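PDB 5TZJ: glycosyl transferase from Staphylococcus aureus, which belongs to glycosyl transferase family 2 and binds uridine-diphosphate-N-acetylglucosamine in a pocket of its N-terminal part. Local coordinates for residues T9-K14 / S42-L47; V77-A82 / A160-N165; P138-L143 / N190-L195. One frame throughout, in Å; residues are numbered along the deposited sequence.

Interaction 1. Residues T9-K14 / S42-L47. With UD1 (uridine-diphosphate-N-acetylglucosamine), chain C.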
loop_
_atom_site.group_PDB
_atom_site.type_symbol
_atom_site.label_atom_id
_atom_site.label_comp_id
_atom_site.label_asym_id
_atom_site.label_seq_id
_atom_site.Cartn_x
_atom_site.Cartn_y
_atom_site.Cartn_z
ATOM N N THR A 9 -14.198 7.138 8.638
ATOM C CA THR A 9 -15.255 7.696 7.790
ATOM C C THR A 9 -15.042 9.190 7.536
ATOM O O THR A 9 -14.485 9.908 8.383
ATOM C CB THR A 9 -16.657 7.492 8.410
ATOM O OG1 THR A 9 -16.738 8.195 9.658
ATOM C CG2 THR A 9 -16.929 5.997 8.660
ATOM N N TYR A 10 -15.528 9.664 6.375
ATOM C CA TYR A 10 -15.454 11.095 6.026
ATOM C C TYR A 10 -16.539 11.397 4.997
ATOM O O TYR A 10 -16.368 11.075 3.821
ATOM C CB TYR A 10 -14.092 11.514 5.491
ATOM C CG TYR A 10 -14.041 13.044 5.250
ATOM C CD1 TYR A 10 -14.590 13.933 6.189
ATOM C CD2 TYR A 10 -13.503 13.583 4.086
ATOM C CE1 TYR A 10 -14.569 15.294 5.991
ATOM C CE2 TYR A 10 -13.474 14.977 3.877
ATOM C CZ TYR A 10 -14.013 15.813 4.834
ATOM O OH TYR A 10 -14.003 17.175 4.661
ATOM N N ASN A 11 -17.645 12.021 5.446
ATOM C CA ASN A 11 -18.764 12.349 4.557
ATOM C C ASN A 11 -19.181 11.120 3.742
ATOM O O ASN A 11 -19.373 11.163 2.521
ATOM C CB ASN A 11 -18.409 13.538 3.668
ATOM C CG ASN A 11 -18.338 14.844 4.468
ATOM O OD1 ASN A 11 -18.980 14.967 5.525
ATOM N ND2 ASN A 11 -17.574 15.819 3.971
ATOM N N SER A 12 -19.355 10.017 4.463
ATOM C CA SER A 12 -19.605 8.696 3.904
ATOM C C SER A 12 -21.078 8.329 3.927
ATOM O O SER A 12 -21.408 7.140 3.933
ATOM C CB SER A 12 -18.810 7.650 4.688
ATOM O OG SER A 12 -17.427 7.925 4.700
ATOM N N GLU A 13 -21.978 9.320 3.983
ATOM C CA GLU A 13 -23.373 8.987 4.260
ATOM C C GLU A 13 -24.034 8.221 3.114
ATOM O O GLU A 13 -24.940 7.417 3.366
ATOM C CB GLU A 13 -24.172 10.250 4.596
ATOM C CG GLU A 13 -24.895 10.872 3.433
ATOM C CD GLU A 13 -25.458 12.245 3.776
ATOM O OE1 GLU A 13 -25.791 12.491 4.959
ATOM O OE2 GLU A 13 -25.535 13.093 2.858
ATOM N N LYS A 14 -23.605 8.440 1.861
ATOM C CA LYS A 14 -24.266 7.794 0.732
ATOM C C LYS A 14 -23.923 6.313 0.598
ATOM O O LYS A 14 -24.634 5.591 -0.106
ATOM C CB LYS A 14 -23.919 8.490 -0.583
ATOM C CG LYS A 14 -23.942 9.995 -0.540
ATOM C CD LYS A 14 -25.335 10.562 -0.340
ATOM C CE LYS A 14 -25.264 12.098 -0.328
ATOM N NZ LYS A 14 -26.600 12.736 -0.200
ATOM N N SER A 42 -16.947 14.543 9.693
ATOM C CA SER A 42 -17.952 14.636 8.642
ATOM C C SER A 42 -18.925 15.771 8.923
ATOM O O SER A 42 -19.220 16.097 10.084
ATOM C CB SER A 42 -18.734 13.321 8.521
ATOM O OG SER A 42 -17.848 12.301 8.057
ATOM N N THR A 43 -19.429 16.375 7.840
ATOM C CA THR A 43 -20.516 17.337 7.965
ATOM C C THR A 43 -21.860 16.772 7.539
ATOM O O THR A 43 -22.865 17.478 7.641
ATOM C CB THR A 43 -20.214 18.592 7.146
ATOM O OG1 THR A 43 -19.977 18.203 5.781
ATOM C CG2 THR A 43 -18.970 19.316 7.705
ATOM N N ASP A 44 -21.916 15.531 7.064
ATOM C CA ASP A 44 -23.179 14.972 6.629
ATOM C C ASP A 44 -23.746 14.099 7.751
ATOM O O ASP A 44 -23.300 14.183 8.902
ATOM C CB ASP A 44 -22.979 14.223 5.304
ATOM C CG ASP A 44 -22.058 13.019 5.431
ATOM O OD1 ASP A 44 -21.534 12.733 6.532
ATOM O OD2 ASP A 44 -21.843 12.355 4.400
ATOM N N GLN A 45 -24.706 13.244 7.422
ATOM C CA GLN A 45 -25.370 12.397 8.406
ATOM C C GLN A 45 -24.665 11.059 8.606
ATOM O O GLN A 45 -25.306 10.095 9.063
ATOM C CB GLN A 45 -26.830 12.169 8.012
ATOM C CG GLN A 45 -27.719 13.416 8.118
ATOM C CD GLN A 45 -27.888 13.909 9.551
ATOM O OE1 GLN A 45 -27.068 14.693 10.055
ATOM N NE2 GLN A 45 -28.946 13.431 10.226
ATOM N N THR A 46 -23.361 10.984 8.279
ATOM C CA THR A 46 -22.625 9.731 8.438
ATOM C C THR A 46 -22.849 9.147 9.836
ATOM O O THR A 46 -23.184 7.964 9.971
ATOM C CB THR A 46 -21.118 9.927 8.151
ATOM O OG1 THR A 46 -20.893 10.181 6.753
ATOM C CG2 THR A 46 -20.298 8.673 8.524
ATOM N N LEU A 47 -22.728 9.984 10.884
ATOM C CA LEU A 47 -22.737 9.452 12.247
ATOM C C LEU A 47 -24.125 9.000 12.674
ATOM O O LEU A 47 -24.253 8.028 13.438
ATOM C CB LEU A 47 -22.198 10.482 13.241
ATOM C CG LEU A 47 -20.664 10.595 13.361
ATOM C CD1 LEU A 47 -20.334 11.411 14.628
ATOM C CD2 LEU A 47 -19.985 9.269 13.399
HETATM C "C1'" UD1 C . -7.312 3.557 -1.411
HETATM C "C2'" UD1 C . -6.972 2.476 -0.392
HETATM C "C3'" UD1 C . -7.206 3.072 0.955
HETATM C "C4'" UD1 C . -6.114 4.060 1.172
HETATM C "C5'" UD1 C . -6.373 5.245 0.239
HETATM C "C6'" UD1 C . -5.288 6.273 0.374
HETATM C "C7'" UD1 C . -7.281 0.236 -1.483
HETATM C "C8'" UD1 C . -5.940 0.430 -2.166
HETATM N "N2'" UD1 C . -7.804 1.261 -0.615
HETATM O "O1'" UD1 C . -8.665 3.797 -1.284
HETATM O "O3'" UD1 C . -7.285 2.064 2.003
HETATM O "O4'" UD1 C . -6.091 4.465 2.527
HETATM O "O5'" UD1 C . -6.446 4.777 -1.174
HETATM O "O6'" UD1 C . -4.034 5.637 0.414
HETATM O "O7'" UD1 C . -7.925 -0.734 -1.667
HETATM N N1 UD1 C . -11.067 9.074 4.892
HETATM C C2 UD1 C . -10.858 9.731 6.213
HETATM N N3 UD1 C . -10.450 11.169 6.292
HETATM C C4 UD1 C . -10.249 11.909 5.051
HETATM C C5 UD1 C . -10.435 11.236 3.723
HETATM C C6 UD1 C . -10.841 9.812 3.661
HETATM O O2 UD1 C . -11.024 9.115 7.197
HETATM O O4 UD1 C . -9.927 13.051 5.112
HETATM C C1B UD1 C . -11.403 7.674 4.863
HETATM C C2B UD1 C . -12.591 7.280 3.825
HETATM O "O2'" UD1 C . -13.900 7.551 4.467
HETATM C C3B UD1 C . -12.362 5.999 3.539
HETATM C C4B UD1 C . -10.836 5.806 3.656
HETATM O O4B UD1 C . -10.319 7.024 4.442
HETATM O O3B UD1 C . -12.963 5.083 4.575
HETATM C C5B UD1 C . -10.140 5.778 2.411
HETATM O O5B UD1 C . -10.368 6.973 1.715
HETATM P PA UD1 C . -10.885 6.823 0.156
HETATM O O1A UD1 C . -11.375 8.153 -0.358
HETATM O O2A UD1 C . -11.962 5.757 0.069
HETATM O O3A UD1 C . -9.524 6.300 -0.652
HETATM P PB UD1 C . -9.418 5.158 -1.845
HETATM O O1B UD1 C . -10.756 4.733 -2.408
HETATM O O2B UD1 C . -8.649 5.936 -2.901
#
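Asn11 and Ser42 join two loops by polar bonds beside the uridine-diphosphate-N-acetylglucosamine pocket. Residues 9-14 follow strand 3-9, and residues 42-47 lead into helix 46-51. Asn11 N donates a nearly straight bond to Ser42 OG at 2.6 Å. The Asn11 carboxamide reaches the other loop, and its OD1 accepts from Thr43 N at 2.7 Å, in the carbonyl plane. Asp44 has CG between its backbone N and carbonyl carbon (chi1 64°). This turns the carboxylate toward the 9-14 loop. Asp44 OD2 takes Glu13 N at 3.1 Å from above the carboxylate plane. Asp44 OD1 closes an Asx turn with Thr46 N and also accepts from Thr46 OG1 at 2.6 Å, both from one face. The Glu13 chain, extended beyond CG, runs alongside Asp44 in the opposite sense. Glu13 OE1 accepts from Gln45 N, the N-cap residue, at 2.8 Å. The two carboxylates come close, with Glu13 OE1 4.0 Å from Asp44 OD2. Lys14 NZ makes a salt bridge to Glu13 OE2. Ser42 OG and Thr9 OG1 both bond to Asp39, and Ser12 OG bonds to Ser92. Tyr10 turns to the ligand, its CB lying 3.7 Å from UD1 N3. The backbone N-H groups, with Lys14 on Glu13, probably offset the repulsion between the two neighbouring carboxylates, and this bonding links the helix start to the loop that lines the nucleotide site.

Interaction 2. Residues V77-A82 / A160-N165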
loop_
_atom_site.group_PDB
_atom_site.type_symbol
_atom_site.label_atom_id
_atom_site.label_comp_id
_atom_site.label_asym_id
_atom_site.label_seq_id
_atom_site.Cartn_x
_atom_site.Cartn_y
_atom_site.Cartn_z
ATOM N N VAL A 77 -6.319 6.467 15.669
ATOM C CA VAL A 77 -7.190 6.616 16.839
ATOM C C VAL A 77 -7.948 5.330 17.091
ATOM O O VAL A 77 -8.040 4.851 18.237
ATOM C CB VAL A 77 -8.154 7.801 16.625
ATOM C CG1 VAL A 77 -9.171 7.914 17.792
ATOM C CG2 VAL A 77 -7.370 9.084 16.346
ATOM N N ALA A 78 -8.457 4.715 16.011
ATOM C CA ALA A 78 -9.195 3.464 16.150
ATOM C C ALA A 78 -8.286 2.342 16.625
ATOM O O ALA A 78 -8.708 1.490 17.423
ATOM C CB ALA A 78 -9.833 3.061 14.814
ATOM N N LEU A 79 -7.061 2.276 16.086
ATOM C CA LEU A 79 -6.168 1.180 16.458
ATOM C C LEU A 79 -5.873 1.200 17.959
ATOM O O LEU A 79 -5.876 0.145 18.620
ATOM C CB LEU A 79 -4.882 1.259 15.621
ATOM C CG LEU A 79 -3.852 0.130 15.777
ATOM C CD1 LEU A 79 -4.504 -1.242 15.621
ATOM C CD2 LEU A 79 -2.676 0.337 14.764
ATOM N N LYS A 80 -5.704 2.400 18.529
ATOM C CA LYS A 80 -5.491 2.512 19.971
ATOM C C LYS A 80 -6.701 2.021 20.769
ATOM O O LYS A 80 -6.531 1.359 21.797
ATOM C CB LYS A 80 -5.142 3.955 20.336
ATOM C CG LYS A 80 -3.649 4.252 20.193
ATOM C CD LYS A 80 -3.375 5.568 19.465
ATOM C CE LYS A 80 -1.869 5.744 19.182
ATOM N NZ LYS A 80 -1.560 6.605 17.987
ATOM N N GLN A 81 -7.929 2.326 20.312
ATOM C CA GLN A 81 -9.146 1.885 21.005
ATOM C C GLN A 81 -9.397 0.399 20.844
ATOM O O GLN A 81 -10.106 -0.195 21.658
ATOM C CB GLN A 81 -10.380 2.640 20.487
ATOM C CG GLN A 81 -10.388 4.155 20.752
ATOM C CD GLN A 81 -11.420 4.924 19.906
ATOM O OE1 GLN A 81 -12.027 4.373 18.992
ATOM N NE2 GLN A 81 -11.604 6.211 20.216
ATOM N N ALA A 82 -8.829 -0.206 19.809
ATOM C CA ALA A 82 -9.151 -1.573 19.427
ATOM C C ALA A 82 -8.730 -2.578 20.490
ATOM O O ALA A 82 -7.592 -2.557 20.975
ATOM C CB ALA A 82 -8.462 -1.887 18.098
ATOM N N ALA A 160 -1.207 -7.191 18.441
ATOM C CA ALA A 160 0.083 -7.068 19.123
ATOM C C ALA A 160 1.243 -6.869 18.150
ATOM O O ALA A 160 2.270 -6.279 18.527
ATOM C CB ALA A 160 0.345 -8.297 19.993
ATOM N N LEU A 161 1.136 -7.370 16.913
ATOM C CA LEU A 161 2.225 -7.111 15.969
ATOM C C LEU A 161 2.353 -5.627 15.715
ATOM O O LEU A 161 3.462 -5.080 15.695
ATOM C CB LEU A 161 2.009 -7.847 14.647
ATOM C CG LEU A 161 2.959 -7.386 13.534
ATOM C CD1 LEU A 161 4.324 -8.097 13.632
ATOM C CD2 LEU A 161 2.306 -7.638 12.214
ATOM N N LEU A 162 1.220 -4.959 15.540
ATOM C CA LEU A 162 1.216 -3.523 15.303
ATOM C C LEU A 162 1.657 -2.766 16.546
ATOM O O LEU A 162 2.530 -1.891 16.483
ATOM C CB LEU A 162 -0.190 -3.087 14.849
ATOM C CG LEU A 162 -0.690 -3.760 13.539
ATOM C CD1 LEU A 162 -2.103 -3.243 13.134
ATOM C CD2 LEU A 162 0.332 -3.563 12.352
ATOM N N LYS A 163 1.092 -3.109 17.690
ATOM C CA LYS A 163 1.318 -2.265 18.858
ATOM C C LYS A 163 2.687 -2.520 19.481
ATOM O O LYS A 163 3.361 -1.563 19.878
ATOM C CB LYS A 163 0.185 -2.452 19.879
ATOM C CG LYS A 163 -1.129 -1.877 19.365
ATOM C CD LYS A 163 -2.247 -1.877 20.431
ATOM C CE LYS A 163 -3.484 -1.187 19.864
ATOM N NZ LYS A 163 -4.716 -1.366 20.693
ATOM N N ASP A 164 3.144 -3.788 19.525
ATOM C CA ASP A 164 4.441 -4.084 20.137
ATOM C C ASP A 164 5.576 -3.445 19.363
ATOM O O ASP A 164 6.610 -3.130 19.950
ATOM C CB ASP A 164 4.688 -5.588 20.232
ATOM C CG ASP A 164 3.710 -6.279 21.161
ATOM O OD1 ASP A 164 2.967 -5.573 21.883
ATOM O OD2 ASP A 164 3.694 -7.530 21.180
ATOM N N ASN A 165 5.404 -3.252 18.056
ATOM C CA ASN A 165 6.435 -2.662 17.203
ATOM C C ASN A 165 6.143 -1.227 16.829
ATOM O O ASN A 165 6.810 -0.685 15.939
ATOM C CB ASN A 165 6.607 -3.490 15.938
ATOM C CG ASN A 165 7.073 -4.869 16.253
ATOM O OD1 ASN A 165 8.230 -5.055 16.651
ATOM N ND2 ASN A 165 6.154 -5.843 16.191
#
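Lys163 extends from helix 159-164 to the C-terminal end of helix 72-81. Its CG is anti to the carbonyl carbon (chi1 -69°), and the chain is extended from there to NZ. This length spans the gap between the helices, where the axes of the two short helical segments approach to 11.3 Å and cross at -108°. Lys163 NZ donates to Leu79 O at 2.8 Å, tilted slightly from the carbonyl plane. Leu79 O also accepts from Ala82 N, so two donors grip it. A weak bond joins Lys163 NZ to Ala82 O at 3.1 Å, and a longer weak one goes to Lys80 O. The ammonium thus meets backbone carbonyls where the helix ends. Its positive charge is probably eased by the negative end of the helix dipole. Beside this polar grip lies a small apolar contact. Leu79 holds CG anti to its backbone N (chi1 -175°), which places both methyls against Leu162. Leu79 CD1 and CD2 each lie 4.0 Å from Leu162 CD1. The two leucine side chains cross at about a right angle. Around the pair, Leu162 also packs on Phe181 of helix 177-188 and on Ile167. Leu79 touches Tyr168, and Lys80 makes a cation-pi contact with that ring. On helix 72-81, Ala78 rests on Ile6 of strand 3-9 and on Val36 and Val38 of strand 33-39.

Interaction 3. Residues P138-L143 / N190-L195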
loop_
_atom_site.group_PDB
_atom_site.type_symbol
_atom_site.label_atom_id
_atom_site.label_comp_id
_atom_site.label_asym_id
_atom_site.label_seq_id
_atom_site.Cartn_x
_atom_site.Cartn_y
_atom_site.Cartn_z
ATOM N N PRO A 138 -0.624 -20.846 3.474
ATOM C CA PRO A 138 -0.437 -20.610 4.918
ATOM C C PRO A 138 0.792 -19.779 5.239
ATOM O O PRO A 138 0.819 -19.098 6.268
ATOM C CB PRO A 138 -0.310 -22.029 5.494
ATOM C CG PRO A 138 -0.760 -22.943 4.397
ATOM C CD PRO A 138 -0.464 -22.262 3.119
ATOM N N GLU A 139 1.812 -19.809 4.398
ATOM C CA GLU A 139 3.055 -19.116 4.703
ATOM C C GLU A 139 3.611 -18.579 3.401
ATOM O O GLU A 139 3.811 -19.353 2.467
ATOM C CB GLU A 139 4.067 -20.052 5.373
ATOM C CG GLU A 139 5.366 -19.352 5.754
ATOM C CD GLU A 139 5.875 -19.794 7.111
ATOM O OE1 GLU A 139 6.537 -20.847 7.182
ATOM O OE2 GLU A 139 5.595 -19.086 8.114
ATOM N N VAL A 140 3.830 -17.264 3.342
ATOM C CA VAL A 140 4.480 -16.615 2.206
ATOM C C VAL A 140 5.492 -15.611 2.741
ATOM O O VAL A 140 5.416 -15.159 3.891
ATOM C CB VAL A 140 3.478 -15.885 1.270
ATOM C CG1 VAL A 140 2.486 -16.861 0.677
ATOM C CG2 VAL A 140 2.747 -14.767 2.054
ATOM N N THR A 141 6.424 -15.224 1.869
ATOM C CA THR A 141 7.467 -14.272 2.224
ATOM C C THR A 141 7.506 -13.122 1.224
ATOM O O THR A 141 6.935 -13.183 0.127
ATOM C CB THR A 141 8.863 -14.927 2.297
ATOM O OG1 THR A 141 9.427 -15.010 0.982
ATOM C CG2 THR A 141 8.774 -16.355 2.873
ATOM N N LEU A 142 8.189 -12.057 1.644
ATOM C CA LEU A 142 8.404 -10.906 0.787
ATOM C C LEU A 142 9.153 -11.275 -0.472
ATOM O O LEU A 142 8.982 -10.610 -1.493
ATOM C CB LEU A 142 9.181 -9.827 1.537
ATOM C CG LEU A 142 8.394 -8.939 2.493
ATOM C CD1 LEU A 142 9.337 -8.088 3.367
ATOM C CD2 LEU A 142 7.425 -8.045 1.706
ATOM N N LEU A 143 9.959 -12.341 -0.434
ATOM C CA LEU A 143 10.789 -12.701 -1.573
ATOM C C LEU A 143 10.276 -13.907 -2.342
ATOM O O LEU A 143 10.834 -14.221 -3.396
ATOM C CB LEU A 143 12.234 -12.970 -1.123
ATOM C CG LEU A 143 13.019 -11.821 -0.486
ATOM C CD1 LEU A 143 14.403 -12.318 -0.059
ATOM C CD2 LEU A 143 13.109 -10.648 -1.454
ATOM N N ASN A 190 6.101 -12.706 11.944
ATOM C CA ASN A 190 6.731 -14.011 11.858
ATOM C C ASN A 190 6.118 -14.853 10.756
ATOM O O ASN A 190 6.804 -15.694 10.174
ATOM C CB ASN A 190 6.631 -14.741 13.193
ATOM C CG ASN A 190 7.449 -14.070 14.266
ATOM O OD1 ASN A 190 8.550 -13.566 13.994
ATOM N ND2 ASN A 190 6.914 -14.036 15.491
ATOM N N ARG A 191 4.850 -14.629 10.437
ATOM C CA ARG A 191 4.195 -15.414 9.403
ATOM C C ARG A 191 3.160 -14.550 8.702
ATOM O O ARG A 191 2.350 -13.871 9.359
ATOM C CB ARG A 191 3.517 -16.665 9.978
ATOM C CG ARG A 191 2.492 -17.228 9.029
ATOM C CD ARG A 191 2.112 -18.640 9.372
ATOM N NE ARG A 191 3.299 -19.447 9.607
ATOM C CZ ARG A 191 3.345 -20.770 9.509
ATOM N NH1 ARG A 191 2.258 -21.448 9.164
ATOM N NH2 ARG A 191 4.482 -21.395 9.773
ATOM N N ILE A 192 3.190 -14.596 7.376
ATOM C CA ILE A 192 2.282 -13.874 6.497
ATOM C C ILE A 192 1.567 -14.924 5.671
ATOM O O ILE A 192 2.212 -15.818 5.112
ATOM C CB ILE A 192 3.049 -12.896 5.570
ATOM C CG1 ILE A 192 3.925 -11.921 6.362
ATOM C CG2 ILE A 192 2.089 -12.145 4.614
ATOM C CD1 ILE A 192 4.795 -10.999 5.444
ATOM N N SER A 193 0.258 -14.825 5.571
ATOM C CA SER A 193 -0.512 -15.866 4.905
ATOM C C SER A 193 -1.445 -15.212 3.907
ATOM O O SER A 193 -1.657 -14.003 3.927
ATOM C CB SER A 193 -1.327 -16.704 5.899
ATOM O OG SER A 193 -0.554 -17.015 7.034
ATOM N N VAL A 194 -2.019 -16.028 3.038
ATOM C CA VAL A 194 -2.913 -15.559 1.991
ATOM C C VAL A 194 -4.108 -16.483 1.980
ATOM O O VAL A 194 -3.953 -17.707 1.810
ATOM C CB VAL A 194 -2.246 -15.532 0.607
ATOM C CG1 VAL A 194 -3.213 -14.938 -0.417
ATOM C CG2 VAL A 194 -0.946 -14.712 0.649
ATOM N N LEU A 195 -5.293 -15.911 2.156
ATOM C CA LEU A 195 -6.533 -16.673 2.113
ATOM C C LEU A 195 -7.293 -16.253 0.857
ATOM O O LEU A 195 -7.688 -15.089 0.727
ATOM C CB LEU A 195 -7.332 -16.452 3.399
ATOM C CG LEU A 195 -8.656 -17.157 3.624
ATOM C CD1 LEU A 195 -8.626 -17.972 4.878
ATOM C CD2 LEU A 195 -9.617 -16.071 3.845
HETATM O O HOH W 1 5.772 -15.593 6.324
#
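Val140 and Ile192 bring residues 138-143 against strand 192-195, closely at the side chains of Val140, Ile192 and Val194 but loosely at a water-bridged end. One direct backbone bond accompanies the close part: Val140 N donates to Ile192 O at 2.8 Å, nearly in line with the carbonyl. Val140 CG1 is anti to the carbonyl carbon (chi1 -61°), which leaves CG2 between the backbone N and that carbon. From there Val140 CG2 meets Ile192 CG2 at 3.7 Å and Val194 CG2 at 4.0 Å. Both neighbours cross the Val140 side chain at about a right angle. Ser193 adds a short bond, its OG giving to Pro138 O at 2.6 Å from above the carbonyl plane. The same OG is hydrogen-bonded to Ser113.

The other side is more polar. Glu139 is exposed and Arg191 partly so. Glu139 OE2 makes a salt bridge with Arg191 NE at 2.8 Å. The carboxylate and guanidinium planes are turned 67° apart, so the two groups do not lie flat side by side. Glu139 CB stands over the centre of one guanidinium face. The Arg191 chain bends at chi3 (-48°), and its CD passes 3.4 Å from Pro138 O. A water bridges Val140 O and Ile192 N, accepting from Ile192 N at 3.0 Å.

Strand 192-195 pairs in parallel with strand 115-122. Ser193 makes backbone hydrogen bonds with Val115 and Leu117 of that strand. After the corner at Pro138, the short, weakly bonded strand 139-140 lies along 192-195 in the mixed sheet, as fits the GT-A-type fold expected of family 2.

Overall arrangement
Interactions 2 and 3 lie at increasing distance from interaction 1, which belongs to the ligand pocket. Interaction 1 forms part of that pocket through Thr9, Tyr10 and Ser12. Interaction 2 is farther off, the side chain of Leu79 being about 13 Å from the ligand. The centres of interactions 1 and 2 are 25 Å apart, and their nearest atoms about 9 Å. Interaction 3 is more remote from interaction 1, at 36 Å between centres. Interactions 2 and 3 are close neighbours, with centres 21 Å apart and nearest atoms about 5 Å, yet they do not touch. Their segments alternate along the chain, whereas interaction 1 closes before either opens.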